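Local atomic coordinates of Thiol:disulfide interchange protein DsbC (Haemophilus influenzae, PDB entry 1T3B), a protein that probably acts as a periplasmic disulfide isomerase, transferring its redox-active disulfide to other proteins and rearranging wrongly paired cysteines. Residues Ala122-Arg125 with Ala126-Asn130; Phe177-Gly181 with Thr182-Val186. One frame throughout, in Å; residues are numbered along the deposited sequence.

How the contacts relate
The chain leaves strand 116-122 and enters contact 1, where residues 122-125 and 126-130 form a small loop that closes before helix 131-141. Contact 2 follows much later: helix 166-177 ends, and residues 177-181 turn back through 182-186 into strand 184-186. The two contacts are thus in series, neither nested nor crossed, with centres about 14 Å apart. They meet in space at Thr182, whose CG2 packs 3.6 Å from CD2 of Phe123 and whose OG1 lies 3.4 Å from CD of Arg125. Together they bring two loops of the thioredoxin-like domain beside the Cys98-Cys101 disulfide, the first loop also packing on helices 131-141 and 166-177.

Contact 1: Ala122-Arg125 with Ala126-Asn130; sequences AFPR and AGMNN
A first torsion of -34° in Met128, well short of a staggered value, and two further bends at chi2 and chi3 fold its thioether back onto Pro124. The sulfur SD stops 3.7 Å from CG of the proline ring, and the methyl CE follows at 4.1 Å from the same carbon. The two side chains cross obliquely, the thioether meeting the outer corner of the ring in a purely apolar touch. Helices flank this pair: Pro124 also leans on Tyr171 of helix 166-177 and on Ala133 and Met136 of helix 131-141, while Met128 rests against Val167.

Next to the apolar pair, the backbone doubles back at Ala126. Gly127 N donates to Arg125 O over 2.6 Å, with an angle of 151° at the hydrogen, although the placing of this nitrogen in the model is somewhat doubtful. Gly127 then continues at a positive phi, which suits glycine. Arg125 points away overall, although its CB still touches the next residue, and its chain, bent at chi3, reaches Cys98 and Thr182; its backbone N is held by Asp95 OD2. Asn130 takes the N-cap position of helix 131-141. The inverse gamma turn centred on Ala126 lies within the loop that joins strand 116-122 to that helix, a surface loop beside the CxxC site of a thioredoxin-like domain.

Contact 2: Phe177-Gly181 with Thr182-Val186; sequences FGVRG and TPSIV
Ser184 reaches back across the bend to Gly181, its hydroxyl OG donating to the carbonyl O of Gly181 over 2.6 Å. The donor arrives at 145° to the C=O bond and is tilted 34° from the carbonyl plane. Chi1 of -65° places OG anti to the carbonyl carbon of its own residue and beside its backbone N, which points it at the limb before the bend. Packing is closest here: CG1 of Val179, anti to its backbone N, lies 3.2 Å from OG and 3.6 Å from CB of Ser184, so that a methyl group covers the hydroxyl between two buried residues.

Toward the open end the segments spread, and the alpha carbons of Phe177 and Val186 are 8.5 Å apart. Only side chains bridge that gap: Phe177 CE1 meets Val186 CG1 at 3.9 Å, while Val186 CG2 sits over a face of the ring. The ring is partly exposed and packs as well on Leu67 and Leu71 of helix 63-72. On the solvent side Arg180 directs its CB away from the bend. Gly178, just past helix 166-177, has the positive phi of a Schellman motif.

At the bend Thr182 leads into Pro183 through a cis peptide bond, the cis-proline loop of the thioredoxin fold, and both residues touch Cys101. The chemistry is one buried hydroxyl satisfied by a backbone carbonyl within apolar packing, which ties the approach to the cis-proline to the strand that follows it.

Contact 1: Ala122-Arg125 with Ala126-Asn130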
ATOM      1  N   ALA A 122       7.010   9.376 -25.319  1.00 63.60           N
ATOM      2  CA  ALA A 122       6.889   8.057 -25.902  1.00 63.21           C
ATOM      3  C   ALA A 122       6.445   7.020 -24.891  1.00 64.19           C
ATOM      4  O   ALA A 122       6.754   7.099 -23.702  1.00 64.29           O
ATOM      5  CB  ALA A 122       8.211   7.628 -26.524  1.00 60.70           C
ATOM      6  N   PHE A 123       5.713   6.034 -25.379  1.00 64.56           N
ATOM      7  CA  PHE A 123       5.278   4.969 -24.522  1.00 65.82           C
ATOM      8  C   PHE A 123       5.227   3.671 -25.297  1.00 67.75           C
ATOM      9  O   PHE A 123       4.152   3.226 -25.692  1.00 68.17           O
ATOM     10  CB  PHE A 123       3.905   5.262 -23.926  1.00 65.23           C
ATOM     11  CG  PHE A 123       3.546   4.347 -22.792  1.00 67.73           C
ATOM     12  CD1 PHE A 123       4.033   4.582 -21.507  1.00 67.11           C
ATOM     13  CD2 PHE A 123       2.785   3.205 -23.019  1.00 68.60           C
ATOM     14  CE1 PHE A 123       3.772   3.698 -20.475  1.00 65.93           C
ATOM     15  CE2 PHE A 123       2.519   2.311 -21.988  1.00 68.56           C
ATOM     16  CZ  PHE A 123       3.016   2.560 -20.717  1.00 67.25           C
ATOM     17  N   PRO A 124       6.394   3.065 -25.570  1.00 69.03           N
ATOM     18  CA  PRO A 124       6.397   1.797 -26.309  1.00 71.21           C
ATOM     19  C   PRO A 124       5.866   0.650 -25.438  1.00 73.09           C
ATOM     20  O   PRO A 124       6.559   0.120 -24.561  1.00 72.51           O
ATOM     21  CB  PRO A 124       7.863   1.629 -26.724  1.00 71.49           C
ATOM     22  CG  PRO A 124       8.613   2.446 -25.740  1.00 72.29           C
ATOM     23  CD  PRO A 124       7.742   3.653 -25.537  1.00 70.68           C
ATOM     24  N   ARG A 125       4.616   0.285 -25.702  1.00 74.76           N
ATOM     25  CA  ARG A 125       3.905  -0.755 -24.964  1.00 76.85           C
ATOM     26  C   ARG A 125       4.566  -2.132 -24.941  1.00 78.69           C
ATOM     27  O   ARG A 125       4.781  -2.692 -23.868  1.00 79.20           O
ATOM     28  CB  ARG A 125       2.474  -0.863 -25.504  1.00 74.50           C
ATOM     29  CG  ARG A 125       1.649   0.391 -25.268  1.00 72.59           C
ATOM     30  CD  ARG A 125       0.319   0.339 -25.998  1.00 71.46           C
ATOM     31  NE  ARG A 125       0.477   0.126 -27.432  1.00 70.45           N
ATOM     32  CZ  ARG A 125      -0.529   0.119 -28.300  1.00 70.02           C
ATOM     33  NH1 ARG A 125      -1.764   0.319 -27.873  1.00 71.60           N
ATOM     34  NH2 ARG A 125      -0.300  -0.097 -29.588  1.00 70.82           N
ATOM     35  N   ALA A 126       4.875  -2.677 -26.117  1.00 80.15           N
ATOM     36  CA  ALA A 126       5.514  -3.989 -26.222  1.00 81.82           C
ATOM     37  C   ALA A 126       6.980  -3.917 -25.772  1.00 82.65           C
ATOM     38  O   ALA A 126       7.884  -4.435 -26.440  1.00 84.56           O
ATOM     39  CB  ALA A 126       5.419  -4.504 -27.669  1.00 80.33           C
ATOM     40  N   GLY A 127       7.205  -3.266 -24.633  1.00 82.62           N
ATOM     41  CA  GLY A 127       8.550  -3.131 -24.105  1.00 83.33           C
ATOM     42  C   GLY A 127       9.550  -2.469 -25.042  1.00 83.70           C
ATOM     43  O   GLY A 127       9.235  -2.162 -26.191  1.00 82.16           O
ATOM     44  N   MET A 128      10.772  -2.276 -24.542  1.00 83.80           N
ATOM     45  CA  MET A 128      11.849  -1.633 -25.294  1.00 85.29           C
ATOM     46  C   MET A 128      12.642  -2.649 -26.095  1.00 86.86           C
ATOM     47  O   MET A 128      13.782  -2.391 -26.474  1.00 86.97           O
ATOM     48  CB  MET A 128      12.818  -0.940 -24.338  1.00 83.15           C
ATOM     49  CG  MET A 128      12.185  -0.359 -23.101  1.00 83.01           C
ATOM     50  SD  MET A 128      11.173   1.065 -23.467  1.00 84.90           S
ATOM     51  CE  MET A 128      12.391   2.127 -24.090  1.00 82.37           C
ATOM     52  N   ASN A 129      12.050  -3.801 -26.362  1.00 88.47           N
ATOM     53  CA  ASN A 129      12.795  -4.814 -27.073  1.00 89.75           C
ATOM     54  C   ASN A 129      12.254  -5.242 -28.420  1.00 89.34           C
ATOM     55  O   ASN A 129      11.923  -6.409 -28.617  1.00 89.71           O
ATOM     56  CB  ASN A 129      12.968  -6.035 -26.169  1.00 92.86           C
ATOM     57  CG  ASN A 129      13.977  -7.015 -26.716  1.00 94.87           C
ATOM     58  OD1 ASN A 129      15.090  -6.636 -27.080  1.00 96.03           O
ATOM     59  ND2 ASN A 129      13.599  -8.286 -26.775  1.00 97.04           N
ATOM     60  N   ASN A 130      12.174  -4.302 -29.357  1.00 88.65           N
ATOM     61  CA  ASN A 130      11.700  -4.623 -30.694  1.00 87.68           C
ATOM     62  C   ASN A 130      11.881  -3.478 -31.668  1.00 87.62           C
ATOM     63  O   ASN A 130      12.049  -2.330 -31.266  1.00 86.71           O
ATOM     64  CB  ASN A 130      10.236  -5.068 -30.665  1.00 88.88           C
ATOM     65  CG  ASN A 130       9.312  -4.031 -30.067  1.00 89.81           C
ATOM     66  OD1 ASN A 130       9.495  -3.584 -28.931  1.00 88.94           O
ATOM     67  ND2 ASN A 130       8.295  -3.653 -30.831  1.00 89.83           N
TER

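Contact 2: Phe177-Gly181 with Thr182-Val186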
ATOM      1  N   PHE A 177       2.811   7.181 -13.584  1.00 79.21           N
ATOM      2  CA  PHE A 177       1.536   7.865 -13.713  1.00 78.43           C
ATOM      3  C   PHE A 177       0.375   6.877 -13.783  1.00 77.74           C
ATOM      4  O   PHE A 177      -0.782   7.247 -13.591  1.00 77.39           O
ATOM      5  CB  PHE A 177       1.542   8.744 -14.964  1.00 79.88           C
ATOM      6  CG  PHE A 177       1.975  10.156 -14.710  1.00 80.35           C
ATOM      7  CD1 PHE A 177       1.093  11.070 -14.145  1.00 80.68           C
ATOM      8  CD2 PHE A 177       3.269  10.564 -15.000  1.00 79.87           C
ATOM      9  CE1 PHE A 177       1.496  12.370 -13.871  1.00 82.18           C
ATOM     10  CE2 PHE A 177       3.686  11.864 -14.730  1.00 80.82           C
ATOM     11  CZ  PHE A 177       2.801  12.769 -14.164  1.00 82.59           C
ATOM     12  N   GLY A 178       0.684   5.617 -14.059  1.00 76.40           N
ATOM     13  CA  GLY A 178      -0.362   4.618 -14.164  1.00 73.79           C
ATOM     14  C   GLY A 178      -0.862   4.447 -15.584  1.00 73.12           C
ATOM     15  O   GLY A 178      -2.006   4.061 -15.798  1.00 73.34           O
ATOM     16  N   VAL A 179      -0.017   4.729 -16.569  1.00 70.82           N
ATOM     17  CA  VAL A 179      -0.453   4.566 -17.944  1.00 69.88           C
ATOM     18  C   VAL A 179      -0.562   3.073 -18.206  1.00 68.49           C
ATOM     19  O   VAL A 179       0.367   2.321 -17.922  1.00 68.66           O
ATOM     20  CB  VAL A 179       0.544   5.194 -18.946  1.00 69.89           C
ATOM     21  CG1 VAL A 179      -0.076   5.228 -20.349  1.00 67.10           C
ATOM     22  CG2 VAL A 179       0.921   6.592 -18.491  1.00 68.93           C
ATOM     23  N   ARG A 180      -1.695   2.646 -18.747  1.00 67.93           N
ATOM     24  CA  ARG A 180      -1.904   1.233 -19.018  1.00 69.36           C
ATOM     25  C   ARG A 180      -2.296   0.971 -20.469  1.00 69.31           C
ATOM     26  O   ARG A 180      -2.713  -0.121 -20.840  1.00 70.50           O
ATOM     27  CB  ARG A 180      -2.968   0.700 -18.056  1.00 69.09           C
ATOM     28  CG  ARG A 180      -2.608   0.941 -16.607  1.00 69.91           C
ATOM     29  CD  ARG A 180      -3.701   0.501 -15.671  1.00 73.84           C
ATOM     30  NE  ARG A 180      -4.089  -0.892 -15.888  1.00 76.71           N
ATOM     31  CZ  ARG A 180      -4.789  -1.623 -15.024  1.00 78.15           C
ATOM     32  NH1 ARG A 180      -5.187  -1.106 -13.868  1.00 76.97           N
ATOM     33  NH2 ARG A 180      -5.087  -2.879 -15.319  1.00 79.36           N
ATOM     34  N   GLY A 181      -2.143   1.991 -21.293  1.00 70.78           N
ATOM     35  CA  GLY A 181      -2.477   1.863 -22.698  1.00 71.00           C
ATOM     36  C   GLY A 181      -2.289   3.217 -23.343  1.00 69.89           C
ATOM     37  O   GLY A 181      -1.962   4.185 -22.655  1.00 70.01           O
ATOM     38  N   THR A 182      -2.502   3.299 -24.649  1.00 68.14           N
ATOM     39  CA  THR A 182      -2.330   4.565 -25.342  1.00 64.89           C
ATOM     40  C   THR A 182      -3.432   4.832 -26.350  1.00 65.78           C
ATOM     41  O   THR A 182      -4.017   3.914 -26.905  1.00 66.53           O
ATOM     42  CB  THR A 182      -0.949   4.617 -26.049  1.00 66.05           C
ATOM     43  OG1 THR A 182      -0.788   3.459 -26.878  1.00 64.00           O
ATOM     44  CG2 THR A 182       0.177   4.645 -25.022  1.00 64.55           C
ATOM     45  N   PRO A 183      -3.729   6.109 -26.599  1.00 66.30           N
ATOM     46  CA  PRO A 183      -3.077   7.265 -25.986  1.00 65.15           C
ATOM     47  C   PRO A 183      -3.532   7.501 -24.556  1.00 67.48           C
ATOM     48  O   PRO A 183      -4.550   6.970 -24.118  1.00 68.86           O
ATOM     49  CB  PRO A 183      -3.488   8.404 -26.906  1.00 65.59           C
ATOM     50  CG  PRO A 183      -4.852   8.005 -27.299  1.00 64.36           C
ATOM     51  CD  PRO A 183      -4.704   6.543 -27.609  1.00 64.81           C
ATOM     52  N   SER A 184      -2.767   8.306 -23.830  1.00 68.72           N
ATOM     53  CA  SER A 184      -3.108   8.646 -22.460  1.00 67.87           C
ATOM     54  C   SER A 184      -2.693  10.094 -22.273  1.00 67.70           C
ATOM     55  O   SER A 184      -1.514  10.407 -22.341  1.00 69.63           O
ATOM     56  CB  SER A 184      -2.368   7.740 -21.468  1.00 68.90           C
ATOM     57  OG  SER A 184      -2.787   6.390 -21.588  1.00 67.35           O
ATOM     58  N   ILE A 185      -3.680  10.961 -22.052  1.00 67.10           N
ATOM     59  CA  ILE A 185      -3.488  12.396 -21.870  1.00 64.83           C
ATOM     60  C   ILE A 185      -3.276  12.795 -20.413  1.00 66.96           C
ATOM     61  O   ILE A 185      -4.134  12.559 -19.571  1.00 67.42           O
ATOM     62  CB  ILE A 185      -4.716  13.182 -22.354  1.00 62.14           C
ATOM     63  CG1 ILE A 185      -4.990  12.931 -23.838  1.00 60.51           C
ATOM     64  CG2 ILE A 185      -4.511  14.638 -22.075  1.00 61.67           C
ATOM     65  CD1 ILE A 185      -5.908  11.774 -24.130  1.00 58.35           C
ATOM     66  N   VAL A 186      -2.142  13.413 -20.112  1.00 68.39           N
ATOM     67  CA  VAL A 186      -1.870  13.857 -18.749  1.00 70.02           C
ATOM     68  C   VAL A 186      -2.101  15.350 -18.695  1.00 71.22           C
ATOM     69  O   VAL A 186      -1.457  16.120 -19.395  1.00 71.02           O
ATOM     70  CB  VAL A 186      -0.429  13.570 -18.323  1.00 70.26           C
ATOM     71  CG1 VAL A 186      -0.173  14.157 -16.948  1.00 69.11           C
ATOM     72  CG2 VAL A 186      -0.190  12.080 -18.316  1.00 72.97           C
TER